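PDB 6HVG: alternansucrase from Leuconostoc mesenteroides, which belongs to glycosyl hydrolase family 70, combining a calcium-bearing TIM-barrel-type enzyme core with repeats of the choline-binding and cell-wall-binding type. Local coordinates for residues A[538-543]-A[1189-1194]; A[689-694]-A[808-813]; A[1166-1171]-A[1195-1200]; A[1208-1213]-A[1239-1244]. All coordinates share one frame; numbering follows the deposited sequence.

In the fold
Contacts 1, 3 and 4 lie on one side of the chain's centre; contact 2 lies across it from contacts 1 and 3, its centre about 51 Å from that of contact 1. Contact 2 is the fully buried one, where two helices of the barrel region meet. Contacts 1 and 3 share strand 1190-1197; contact 3, partly buried, pairs it with its sheet neighbour 1166-1175, on which surface contact 1 also rests through Gln538. Contact 4, partly buried, joins a turn and the start of helix 1212-1218 to a loop, and its Trp1243 accepts a backbone hydrogen bond from Ser1198 of contact 3. Charged groups carry contacts 1 and 4, apolar packing contact 2, while contact 3 rests mainly on backbone bonds.

Contact 1: residues A[538-543]-A[1189-1194]; sequences QDDSHR and NLLYVA
The guanidinium of Arg543 has CD2 of Leu1191 over one face, centred on the group and 3.9 Å from CZ, and the carbonyl O of Asn1189 at its edge. NH2 donates to that O at 2.9 Å, with the oxygen tilted 19° from the guanidinium plane. A water takes a hydrogen bond from Arg543 NH1 and gives one to the same O of Asn1189, so the carbonyl is gripped twice. The bend at chi3 (-63°) turns NE of Arg543 out of line with its alkyl chain, and the group meets Asp540 side-on: NE, at 2.8 Å, and NH2, at 3.1 Å, both reach OD2 in a salt bridge that should hold the flat group in place. At the segment's other end, CG of Gln538 touches OD1 of Asn1189 at 3.5 Å, the two side chains crossing at about a right angle; NE2 of Gln538 is taken by the backbone O of Ala536. Strand 1166-1175 lies between strands 534-537 and 1190-1197 in the antiparallel sheet. Gln538 hydrogen-bonds its Thr1171 through the backbone, Thr1171 OG1 also bonds Asp540 OD2, and on its other side Asn1189 and Leu1190 both face Ala1172 in a G1 beta bulge.

Contact 2: residues A[689-694]-A[808-813]; sequences NSLTHG and PSAYAM
With CG anti to the carbonyl carbon (chi1 -73°) and CD1 extended (chi2 166°), Leu691 brings its CD1 methyl to Met813 and Ala810. On the Met813 side the chain runs straight to the sulphur, SD being anti to CB's neighbour CA (chi2 180°), and only CE is bent away. This is helix-to-helix packing in the TIM-barrel-type region. Helix 681-692 follows directly on strand 678-679 of the eight-stranded parallel sheet, and helix 807-814 comes just before strand 821-825 of the same sheet.

The contact is small and wholly buried, made by the last turn of helix 681-692, where the winding widens into a pi-type turn at 689-692 before His693 leaves the helical path. Leu691 carries most of the contact. Its CD1 lies 4.1 Å from SD of Met813 and 4.2 Å from CA of Ala810, while CD2 reaches CB of Ser809 at 4.5 Å. Ala810, with nothing beyond CB, lets the leucine come close to the helix backbone. No hydrogen bond passes between the segments, so the packing is one of dispersion and shape. On the side of strand 910-915, Val914 touches Leu691, Ser809 and Met813 alike, so that both helices pack on the antiparallel sheet here, and Phe687 of helix 681-692 adds to the cover over Met813. Beside the leucine, Thr692 brings its hydroxyl rather than its methyl to the other helix: OG1 stands 4.3 Å from CB of Ala810.

Contact 3: residues A[1166-1171]-A[1195-1200]; sequences GKEVVT and NTKSSG
A classic beta bulge interrupts the pairing of strands 1166-1175 and 1190-1197, with Thr1196 and Lys1197 both facing Gly1166. The carbonyl O of Gly1166 takes two backbone donors, N of Lys1197 at 3.0 Å and N of Thr1196 at 3.1 Å, and N of Gly1166 returns a bond to O of Lys1197 at 3.0 Å. One residue on, Lys1167 pairs with Asn1195 without hydrogen bonds. Their side chains lie side by side, CG of Lys1167 being 3.9 Å from ND2 of Asn1195, whose amide is held by Arg1256 at OD1 and by the O of Leu1164 at ND2. At the bulge the Thr1196 side chain meets Glu1168: with chi1 at 47°, OG1 sits between the backbone N and carbonyl carbon, and it donates to OE1 of Glu1168, the two side chains crossing at about a right angle. The modelled length of this bond is doubtfully short. CE of Lys1197 passes CG of Glu1168 at 4.1 Å. Ala1245 N donates to OE1, and the Thr1196 hydroxyl probably does too; with the ammonium of Lys1197, whose NZ is 5.1 Å from OE2, this would probably favour the charged form of the buried carboxylate.

Contact 4: residues A[1208-1213]-A[1239-1244]; sequences GGEFLD and KIKQWS
Gly1208 and Gly1209 run beside Lys1241 and Lys1239 where the chain leaves helix 1203-1207 and makes a type I beta turn, Gly1209 to Leu1212, into helix 1212-1218. The glycines let the two backbones come close: CA of Gly1208 lies 3.6 Å from O of Ile1240, and CA of Gly1209 lies 3.6 Å from CG of Lys1239. Gly1209 also adopts a positive phi (58°), a conformation that suits a residue without a side chain.

Two salt bridges flank this backbone contact. Chi2 of 94° turns CD of Lys1239 off the line of its chain, which runs past Gly1209; NZ meets OD1 of Asp1213 at 2.9 Å, on the syn side and slightly out of the carboxylate plane, while OD2 is farther, at 3.6 Å. The second joins NZ of Lys1241 to OE2 of Glu1210 at 3.0 Å. Here the ammonium stands above the carboxylate plane, 39° out of it, and the two chains cross at about a right angle. Ile1240, between the lysines, turns its side chain to Val589 and Glu592 of helix 587-601.

Three of the four charged groups have a second partner. NZ of Lys1239 also bonds O of Ala1236, and OD1 of Asp1213 also pairs with Arg1216. NZ of Lys1241 bonds the carbonyl O of Ala1205 in helix 1203-1207. A positive charge near the C-terminal end of that helix would be expected to suit its dipole. The two bridges tie the turn (Glu1210) and the start of helix 1212-1218 (Asp1213) to the loop leading into strand 1248-1252.

Contact 1: residues A[538-543]-A[1189-1194]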
loop_
_atom_site.group_PDB
_atom_site.type_symbol
_atom_site.label_atom_id
_atom_site.label_comp_id
_atom_site.label_asym_id
_atom_site.label_seq_id
_atom_site.Cartn_x
_atom_site.Cartn_y
_atom_site.Cartn_z
ATOM N N GLN A 538 4.878 22.969 2.406
ATOM C CA GLN A 538 5.695 23.937 1.664
ATOM C C GLN A 538 6.201 25.075 2.535
ATOM O O GLN A 538 5.615 25.391 3.564
ATOM C CB GLN A 538 4.898 24.489 0.495
ATOM C CG GLN A 538 4.229 23.428 -0.363
ATOM C CD GLN A 538 5.208 22.514 -1.072
ATOM O OE1 GLN A 538 6.196 22.955 -1.641
ATOM N NE2 GLN A 538 4.938 21.222 -1.022
ATOM N N ASP A 539 7.319 25.663 2.118
ATOM C CA ASP A 539 7.878 26.871 2.753
ATOM C C ASP A 539 7.184 28.084 2.193
ATOM O O ASP A 539 7.454 28.469 1.060
ATOM C CB ASP A 539 9.381 26.991 2.493
ATOM C CG ASP A 539 10.194 25.947 3.230
ATOM O OD1 ASP A 539 9.669 25.280 4.146
ATOM O OD2 ASP A 539 11.383 25.813 2.903
ATOM N N ASP A 540 6.317 28.693 3.004
ATOM C CA ASP A 540 5.459 29.779 2.564
ATOM C C ASP A 540 5.373 30.824 3.686
ATOM O O ASP A 540 4.409 30.866 4.458
ATOM C CB ASP A 540 4.094 29.195 2.186
ATOM C CG ASP A 540 3.061 30.250 1.789
ATOM O OD1 ASP A 540 3.409 31.450 1.592
ATOM O OD2 ASP A 540 1.882 29.839 1.655
ATOM N N SER A 541 6.410 31.662 3.752
ATOM C CA SER A 541 6.539 32.701 4.774
ATOM C C SER A 541 5.426 33.781 4.767
ATOM O O SER A 541 5.143 34.369 5.809
ATOM C CB SER A 541 7.893 33.374 4.627
ATOM O OG SER A 541 8.034 33.921 3.330
ATOM N N HIS A 542 4.782 34.031 3.623
ATOM C CA HIS A 542 3.695 35.011 3.569
ATOM C C HIS A 542 2.427 34.554 4.327
ATOM O O HIS A 542 1.880 35.302 5.139
ATOM C CB HIS A 542 3.349 35.368 2.122
ATOM C CG HIS A 542 2.450 36.565 2.001
ATOM N ND1 HIS A 542 1.116 36.470 1.644
ATOM C CD2 HIS A 542 2.684 37.883 2.231
ATOM C CE1 HIS A 542 0.570 37.673 1.654
ATOM N NE2 HIS A 542 1.498 38.548 2.009
ATOM N N ARG A 543 1.975 33.327 4.076
ATOM C CA ARG A 543 0.704 32.842 4.611
ATOM C C ARG A 543 0.816 31.943 5.834
ATOM O O ARG A 543 -0.115 31.879 6.644
ATOM C CB ARG A 543 -0.047 32.068 3.540
ATOM C CG ARG A 543 -0.470 32.924 2.352
ATOM C CD ARG A 543 -1.315 32.143 1.367
ATOM N NE ARG A 543 -0.542 31.050 0.806
ATOM C CZ ARG A 543 -0.995 30.182 -0.086
ATOM N NH1 ARG A 543 -2.224 30.261 -0.559
ATOM N NH2 ARG A 543 -0.196 29.213 -0.504
ATOM N N ASN A 1189 -0.241 23.995 -3.328
ATOM C CA ASN A 1189 -0.023 25.128 -2.440
ATOM C C ASN A 1189 -1.282 25.645 -1.750
ATOM O O ASN A 1189 -1.459 26.847 -1.637
ATOM C CB ASN A 1189 0.666 26.252 -3.193
ATOM C CG ASN A 1189 2.039 25.849 -3.707
ATOM O OD1 ASN A 1189 2.896 25.420 -2.964
ATOM N ND2 ASN A 1189 2.259 26.025 -4.979
ATOM N N LEU A 1190 -2.134 24.734 -1.275
ATOM C CA LEU A 1190 -3.368 25.098 -0.545
ATOM C C LEU A 1190 -3.183 25.058 0.968
ATOM O O LEU A 1190 -2.373 24.290 1.481
ATOM C CB LEU A 1190 -4.527 24.154 -0.884
ATOM C CG LEU A 1190 -4.872 23.988 -2.364
ATOM C CD1 LEU A 1190 -6.105 23.110 -2.494
ATOM C CD2 LEU A 1190 -5.105 25.320 -3.038
ATOM N N LEU A 1191 -3.941 25.882 1.677
ATOM C CA LEU A 1191 -3.866 25.895 3.125
ATOM C C LEU A 1191 -4.691 24.732 3.655
ATOM O O LEU A 1191 -5.788 24.430 3.166
ATOM C CB LEU A 1191 -4.324 27.237 3.725
ATOM C CG LEU A 1191 -3.554 28.514 3.347
ATOM C CD1 LEU A 1191 -3.724 29.587 4.418
ATOM C CD2 LEU A 1191 -2.077 28.284 3.104
ATOM N N TYR A 1192 -4.135 24.083 4.672
ATOM C CA TYR A 1192 -4.669 22.828 5.184
ATOM C C TYR A 1192 -4.436 22.799 6.672
ATOM O O TYR A 1192 -3.424 23.316 7.143
ATOM C CB TYR A 1192 -3.928 21.664 4.536
ATOM C CG TYR A 1192 -4.604 20.331 4.643
ATOM C CD1 TYR A 1192 -5.584 19.967 3.752
ATOM C CD2 TYR A 1192 -4.213 19.414 5.587
ATOM C CE1 TYR A 1192 -6.196 18.730 3.826
ATOM C CE2 TYR A 1192 -4.814 18.181 5.673
ATOM C CZ TYR A 1192 -5.804 17.841 4.790
ATOM O OH TYR A 1192 -6.413 16.604 4.886
ATOM N N VAL A 1193 -5.386 22.221 7.402
ATOM C CA VAL A 1193 -5.244 22.019 8.833
ATOM C C VAL A 1193 -4.710 20.618 9.030
ATOM O O VAL A 1193 -5.369 19.653 8.696
ATOM C CB VAL A 1193 -6.584 22.142 9.564
ATOM C CG1 VAL A 1193 -6.445 21.718 11.012
ATOM C CG2 VAL A 1193 -7.079 23.570 9.508
ATOM N N ALA A 1194 -3.505 20.524 9.573
ATOM C CA ALA A 1194 -2.886 19.248 9.871
ATOM C C ALA A 1194 -2.688 19.098 11.368
ATOM O O ALA A 1194 -2.743 20.075 12.100
ATOM C CB ALA A 1194 -1.552 19.150 9.159
HETATM O O HOH W 1 -2.795 28.810 -3.450
#

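Contact 2: residues A[689-694]-A[808-813]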
loop_
_atom_site.group_PDB
_atom_site.type_symbol
_atom_site.label_atom_id
_atom_site.label_comp_id
_atom_site.label_asym_id
_atom_site.label_seq_id
_atom_site.Cartn_x
_atom_site.Cartn_y
_atom_site.Cartn_z
ATOM N N ASN A 689 11.746 -17.860 -4.299
ATOM C CA ASN A 689 11.537 -18.463 -5.598
ATOM C C ASN A 689 11.812 -19.959 -5.638
ATOM O O ASN A 689 11.126 -20.688 -6.353
ATOM C CB ASN A 689 12.421 -17.772 -6.641
ATOM C CG ASN A 689 12.089 -16.302 -6.811
ATOM O OD1 ASN A 689 10.950 -15.882 -6.597
ATOM N ND2 ASN A 689 13.078 -15.514 -7.189
ATOM N N SER A 690 12.813 -20.413 -4.894
ATOM C CA SER A 690 13.222 -21.823 -4.931
ATOM C C SER A 690 12.644 -22.735 -3.857
ATOM O O SER A 690 12.611 -23.936 -4.054
ATOM C CB SER A 690 14.739 -21.917 -4.876
ATOM O OG SER A 690 15.301 -21.298 -6.013
ATOM N N LEU A 691 12.194 -22.193 -2.735
ATOM C CA LEU A 691 11.683 -23.044 -1.654
ATOM C C LEU A 691 10.393 -22.559 -1.011
ATOM O O LEU A 691 9.440 -23.302 -0.857
ATOM C CB LEU A 691 12.725 -23.125 -0.555
ATOM C CG LEU A 691 13.959 -23.956 -0.819
ATOM C CD1 LEU A 691 15.019 -23.632 0.223
ATOM C CD2 LEU A 691 13.607 -25.430 -0.787
ATOM N N THR A 692 10.408 -21.312 -0.594
ATOM C CA THR A 692 9.429 -20.752 0.298
ATOM C C THR A 692 8.090 -20.433 -0.346
ATOM O O THR A 692 7.082 -20.570 0.312
ATOM C CB THR A 692 10.069 -19.479 0.921
ATOM O OG1 THR A 692 11.167 -19.888 1.747
ATOM C CG2 THR A 692 9.098 -18.696 1.731
ATOM N N HIS A 693 8.063 -19.982 -1.597
ATOM C CA HIS A 693 6.806 -19.556 -2.214
ATOM C C HIS A 693 6.276 -20.510 -3.284
ATOM O O HIS A 693 6.957 -20.809 -4.277
ATOM C CB HIS A 693 6.939 -18.185 -2.827
ATOM C CG HIS A 693 7.377 -17.140 -1.870
ATOM N ND1 HIS A 693 8.265 -16.155 -2.239
ATOM C CD2 HIS A 693 7.079 -16.923 -0.567
ATOM C CE1 HIS A 693 8.486 -15.365 -1.204
ATOM N NE2 HIS A 693 7.784 -15.814 -0.175
ATOM N N GLY A 694 5.033 -20.944 -3.087
ATOM C CA GLY A 694 4.308 -21.692 -4.091
ATOM C C GLY A 694 4.391 -23.188 -3.950
ATOM O O GLY A 694 5.446 -23.735 -3.632
ATOM N N PRO A 808 11.916 -25.199 7.341
ATOM C CA PRO A 808 13.067 -25.924 7.878
ATOM C C PRO A 808 14.253 -26.010 6.915
ATOM O O PRO A 808 15.393 -25.828 7.323
ATOM C CB PRO A 808 12.494 -27.318 8.154
ATOM C CG PRO A 808 11.075 -27.052 8.476
ATOM C CD PRO A 808 10.667 -25.945 7.546
ATOM N N SER A 809 13.978 -26.280 5.648
ATOM C CA SER A 809 15.029 -26.411 4.650
ATOM C C SER A 809 15.701 -25.072 4.424
ATOM O O SER A 809 16.915 -24.994 4.250
ATOM C CB SER A 809 14.451 -26.979 3.338
ATOM O OG SER A 809 13.504 -28.009 3.596
ATOM N N ALA A 810 14.899 -24.019 4.406
ATOM C CA ALA A 810 15.412 -22.661 4.266
ATOM C C ALA A 810 16.339 -22.290 5.427
ATOM O O ALA A 810 17.401 -21.731 5.202
ATOM C CB ALA A 810 14.255 -21.672 4.180
ATOM N N TYR A 811 15.937 -22.605 6.658
ATOM C CA TYR A 811 16.794 -22.389 7.827
ATOM C C TYR A 811 18.060 -23.259 7.807
ATOM O O TYR A 811 19.123 -22.816 8.217
ATOM C CB TYR A 811 16.014 -22.550 9.140
ATOM C CG TYR A 811 15.319 -21.264 9.554
ATOM C CD1 TYR A 811 15.973 -20.319 10.311
ATOM C CD2 TYR A 811 14.024 -20.987 9.160
ATOM C CE1 TYR A 811 15.347 -19.134 10.681
ATOM C CE2 TYR A 811 13.390 -19.813 9.523
ATOM C CZ TYR A 811 14.056 -18.889 10.281
ATOM O OH TYR A 811 13.443 -17.710 10.637
ATOM N N ALA A 812 17.970 -24.472 7.287
ATOM C CA ALA A 812 19.154 -25.318 7.161
ATOM C C ALA A 812 20.222 -24.606 6.351
ATOM O O ALA A 812 21.405 -24.633 6.707
ATOM C CB ALA A 812 18.813 -26.657 6.519
ATOM N N MET A 813 19.812 -23.963 5.266
ATOM C CA MET A 813 20.741 -23.191 4.441
ATOM C C MET A 813 21.162 -21.890 5.120
ATOM O O MET A 813 22.351 -21.570 5.177
ATOM C CB MET A 813 20.122 -22.897 3.081
ATOM C CG MET A 813 19.862 -24.158 2.261
ATOM S SD MET A 813 19.130 -23.839 0.649
ATOM C CE MET A 813 20.372 -22.765 -0.090
#

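Contact 3: residues A[1166-1171]-A[1195-1200]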
loop_
_atom_site.group_PDB
_atom_site.type_symbol
_atom_site.label_atom_id
_atom_site.label_comp_id
_atom_site.label_asym_id
_atom_site.label_seq_id
_atom_site.Cartn_x
_atom_site.Cartn_y
_atom_site.Cartn_z
ATOM N N GLY A 1166 -2.090 18.607 18.486
ATOM C CA GLY A 1166 -2.238 20.036 18.249
ATOM C C GLY A 1166 -2.259 20.383 16.766
ATOM O O GLY A 1166 -1.410 19.899 15.998
ATOM N N LYS A 1167 -3.207 21.245 16.372
ATOM C CA LYS A 1167 -3.416 21.592 14.958
ATOM C C LYS A 1167 -2.676 22.845 14.568
ATOM O O LYS A 1167 -2.531 23.744 15.366
ATOM C CB LYS A 1167 -4.897 21.796 14.644
ATOM C CG LYS A 1167 -5.798 20.627 15.014
ATOM C CD LYS A 1167 -7.221 20.837 14.500
ATOM C CE LYS A 1167 -8.136 19.742 15.000
ATOM N NZ LYS A 1167 -9.436 19.745 14.295
ATOM N N GLU A 1168 -2.180 22.860 13.339
ATOM C CA GLU A 1168 -1.565 24.039 12.727
ATOM C C GLU A 1168 -2.043 24.126 11.286
ATOM O O GLU A 1168 -2.580 23.151 10.742
ATOM C CB GLU A 1168 -0.051 23.953 12.688
ATOM C CG GLU A 1168 0.652 23.919 14.029
ATOM C CD GLU A 1168 2.158 23.763 13.861
ATOM O OE1 GLU A 1168 2.605 22.612 13.651
ATOM O OE2 GLU A 1168 2.902 24.779 13.889
ATOM N N VAL A 1169 -1.864 25.297 10.681
ATOM C CA VAL A 1169 -2.241 25.486 9.296
ATOM C C VAL A 1169 -0.970 25.450 8.478
ATOM O O VAL A 1169 -0.096 26.284 8.657
ATOM C CB VAL A 1169 -3.015 26.804 9.058
ATOM C CG1 VAL A 1169 -3.290 27.009 7.578
ATOM C CG2 VAL A 1169 -4.327 26.785 9.817
ATOM N N VAL A 1170 -0.885 24.470 7.585
ATOM C CA VAL A 1170 0.266 24.296 6.693
ATOM C C VAL A 1170 -0.142 24.666 5.268
ATOM O O VAL A 1170 -1.336 24.743 4.966
ATOM C CB VAL A 1170 0.778 22.816 6.680
ATOM C CG1 VAL A 1170 1.094 22.331 8.085
ATOM C CG2 VAL A 1170 -0.229 21.878 5.998
ATOM N N THR A 1171 0.855 24.893 4.412
ATOM C CA THR A 1171 0.651 25.015 2.971
ATOM C C THR A 1171 1.043 23.680 2.330
ATOM O O THR A 1171 2.196 23.261 2.422
ATOM C CB THR A 1171 1.500 26.148 2.370
ATOM O OG1 THR A 1171 1.017 27.400 2.834
ATOM C CG2 THR A 1171 1.394 26.154 0.865
ATOM N N ASN A 1195 -2.485 17.862 11.815
ATOM C CA ASN A 1195 -2.158 17.588 13.204
ATOM C C ASN A 1195 -0.652 17.345 13.327
ATOM O O ASN A 1195 -0.185 16.244 13.125
ATOM C CB ASN A 1195 -2.967 16.406 13.730
ATOM C CG ASN A 1195 -4.309 16.817 14.270
ATOM O OD1 ASN A 1195 -5.260 16.929 13.530
ATOM N ND2 ASN A 1195 -4.391 17.054 15.570
ATOM N N THR A 1196 0.078 18.394 13.686
ATOM C CA THR A 1196 1.534 18.402 13.613
ATOM C C THR A 1196 2.250 18.729 14.918
ATOM O O THR A 1196 3.466 18.575 15.005
ATOM C CB THR A 1196 1.991 19.463 12.592
ATOM O OG1 THR A 1196 1.275 20.687 12.834
ATOM C CG2 THR A 1196 1.712 18.984 11.183
ATOM N N LYS A 1197 1.510 19.179 15.924
ATOM C CA LYS A 1197 2.105 19.728 17.135
ATOM C C LYS A 1197 1.951 18.746 18.277
ATOM O O LYS A 1197 0.866 18.266 18.545
ATOM C CB LYS A 1197 1.425 21.052 17.472
ATOM C CG LYS A 1197 2.280 22.035 18.237
ATOM C CD LYS A 1197 1.473 23.237 18.714
ATOM C CE LYS A 1197 1.818 24.510 17.962
ATOM N NZ LYS A 1197 1.086 25.679 18.530
ATOM N N SER A 1198 3.046 18.440 18.945
ATOM C CA SER A 1198 3.049 17.536 20.094
ATOM C C SER A 1198 2.518 18.224 21.361
ATOM O O SER A 1198 2.448 19.457 21.414
ATOM C CB SER A 1198 4.489 17.073 20.310
ATOM O OG SER A 1198 4.554 16.113 21.330
ATOM N N SER A 1199 2.187 17.433 22.388
ATOM C CA SER A 1199 1.555 17.969 23.608
ATOM C C SER A 1199 2.434 18.971 24.356
ATOM O O SER A 1199 1.916 19.859 25.037
ATOM C CB SER A 1199 1.149 16.841 24.571
ATOM O OG SER A 1199 2.269 16.345 25.319
ATOM N N GLY A 1200 3.752 18.811 24.249
ATOM C CA GLY A 1200 4.701 19.677 24.939
ATOM C C GLY A 1200 4.869 19.361 26.415
ATOM O O GLY A 1200 5.616 20.052 27.112
#

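Contact 4: residues A[1208-1213]-A[1239-1244]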
loop_
_atom_site.group_PDB
_atom_site.type_symbol
_atom_site.label_atom_id
_atom_site.label_comp_id
_atom_site.label_asym_id
_atom_site.label_seq_id
_atom_site.Cartn_x
_atom_site.Cartn_y
_atom_site.Cartn_z
ATOM N N GLY A 1208 13.868 15.641 25.326
ATOM C CA GLY A 1208 14.274 16.220 24.037
ATOM C C GLY A 1208 15.504 17.098 24.164
ATOM O O GLY A 1208 15.567 17.931 25.033
ATOM N N GLY A 1209 16.496 16.869 23.309
ATOM C CA GLY A 1209 17.749 17.633 23.295
ATOM C C GLY A 1209 18.634 17.695 24.543
ATOM O O GLY A 1209 19.683 18.338 24.527
ATOM N N GLU A 1210 18.248 17.015 25.619
ATOM C CA GLU A 1210 18.930 17.145 26.917
ATOM C C GLU A 1210 20.370 16.635 26.967
ATOM O O GLU A 1210 21.156 17.108 27.765
ATOM C CB GLU A 1210 18.112 16.426 28.005
ATOM C CG GLU A 1210 16.790 17.111 28.358
ATOM C CD GLU A 1210 16.965 18.400 29.134
ATOM O OE1 GLU A 1210 17.624 18.376 30.195
ATOM O OE2 GLU A 1210 16.448 19.431 28.669
ATOM N N PHE A 1211 20.706 15.670 26.120
ATOM C CA PHE A 1211 22.007 15.004 26.153
ATOM C C PHE A 1211 23.029 15.599 25.187
ATOM O O PHE A 1211 24.205 15.218 25.213
ATOM C CB PHE A 1211 21.820 13.490 25.901
ATOM C CG PHE A 1211 20.712 12.890 26.723
ATOM C CD1 PHE A 1211 20.839 12.779 28.102
ATOM C CD2 PHE A 1211 19.520 12.495 26.136
ATOM C CE1 PHE A 1211 19.805 12.266 28.869
ATOM C CE2 PHE A 1211 18.482 11.981 26.896
ATOM C CZ PHE A 1211 18.625 11.862 28.264
ATOM N N LEU A 1212 22.594 16.533 24.350
ATOM C CA LEU A 1212 23.434 17.076 23.283
ATOM C C LEU A 1212 24.582 17.942 23.777
ATOM O O LEU A 1212 25.682 17.904 23.222
ATOM C CB LEU A 1212 22.590 17.909 22.318
ATOM C CG LEU A 1212 21.534 17.155 21.503
ATOM C CD1 LEU A 1212 20.589 18.129 20.823
ATOM C CD2 LEU A 1212 22.164 16.239 20.470
ATOM N N ASP A 1213 24.324 18.746 24.798
ATOM C CA ASP A 1213 25.343 19.640 25.310
ATOM C C ASP A 1213 26.489 18.866 25.954
ATOM O O ASP A 1213 27.654 19.186 25.727
ATOM C CB ASP A 1213 24.724 20.649 26.296
ATOM C CG ASP A 1213 23.758 21.623 25.617
ATOM O OD1 ASP A 1213 23.806 21.758 24.377
ATOM O OD2 ASP A 1213 22.968 22.268 26.327
ATOM N N LYS A 1239 16.928 23.000 20.428
ATOM C CA LYS A 1239 16.459 21.726 20.971
ATOM C C LYS A 1239 14.981 21.523 20.632
ATOM O O LYS A 1239 14.230 22.487 20.620
ATOM C CB LYS A 1239 16.642 21.678 22.494
ATOM C CG LYS A 1239 18.007 21.228 22.962
ATOM C CD LYS A 1239 18.939 22.385 23.235
ATOM C CE LYS A 1239 20.324 21.896 23.619
ATOM N NZ LYS A 1239 21.347 22.903 23.233
ATOM N N ILE A 1240 14.573 20.273 20.379
ATOM C CA ILE A 1240 13.179 19.946 20.060
ATOM C C ILE A 1240 12.508 19.275 21.255
ATOM O O ILE A 1240 12.583 18.055 21.401
ATOM C CB ILE A 1240 13.073 19.019 18.815
ATOM C CG1 ILE A 1240 13.770 19.647 17.606
ATOM C CG2 ILE A 1240 11.615 18.741 18.460
ATOM C CD1 ILE A 1240 13.849 18.748 16.382
ATOM N N LYS A 1241 11.863 20.076 22.101
ATOM C CA LYS A 1241 11.027 19.572 23.197
ATOM C C LYS A 1241 9.577 19.356 22.738
ATOM O O LYS A 1241 8.801 18.669 23.404
ATOM C CB LYS A 1241 10.988 20.560 24.365
ATOM C CG LYS A 1241 12.299 20.879 25.066
ATOM C CD LYS A 1241 13.129 19.647 25.332
ATOM C CE LYS A 1241 14.168 19.923 26.409
ATOM N NZ LYS A 1241 13.624 19.609 27.748
ATOM N N GLN A 1242 9.214 19.973 21.608
ATOM C CA GLN A 1242 7.867 19.866 21.058
ATOM C C GLN A 1242 7.936 19.773 19.544
ATOM O O GLN A 1242 8.522 20.628 18.904
ATOM C CB GLN A 1242 7.052 21.087 21.463
ATOM C CG GLN A 1242 5.585 21.039 21.048
ATOM C CD GLN A 1242 4.868 22.325 21.390
ATOM O OE1 GLN A 1242 5.348 23.413 21.068
ATOM N NE2 GLN A 1242 3.713 22.212 22.028
ATOM N N TRP A 1243 7.341 18.737 18.963
ATOM C CA TRP A 1243 7.237 18.665 17.508
ATOM C C TRP A 1243 6.226 19.681 17.002
ATOM O O TRP A 1243 5.283 20.021 17.690
ATOM C CB TRP A 1243 6.817 17.264 17.042
ATOM C CG TRP A 1243 7.861 16.244 17.255
ATOM C CD1 TRP A 1243 7.881 15.270 18.221
ATOM C CD2 TRP A 1243 9.066 16.099 16.519
ATOM N NE1 TRP A 1243 9.030 14.530 18.121
ATOM C CE2 TRP A 1243 9.780 15.025 17.089
ATOM C CE3 TRP A 1243 9.616 16.767 15.429
ATOM C CZ2 TRP A 1243 11.018 14.617 16.602
ATOM C CZ3 TRP A 1243 10.859 16.346 14.939
ATOM C CH2 TRP A 1243 11.535 15.290 15.527
ATOM N N SER A 1244 6.442 20.146 15.780
ATOM C CA SER A 1244 5.495 20.988 15.073
ATOM C C SER A 1244 5.782 20.884 13.579
ATOM O O SER A 1244 6.770 20.295 13.185
ATOM C CB SER A 1244 5.584 22.419 15.567
ATOM O OG SER A 1244 6.841 22.961 15.274
#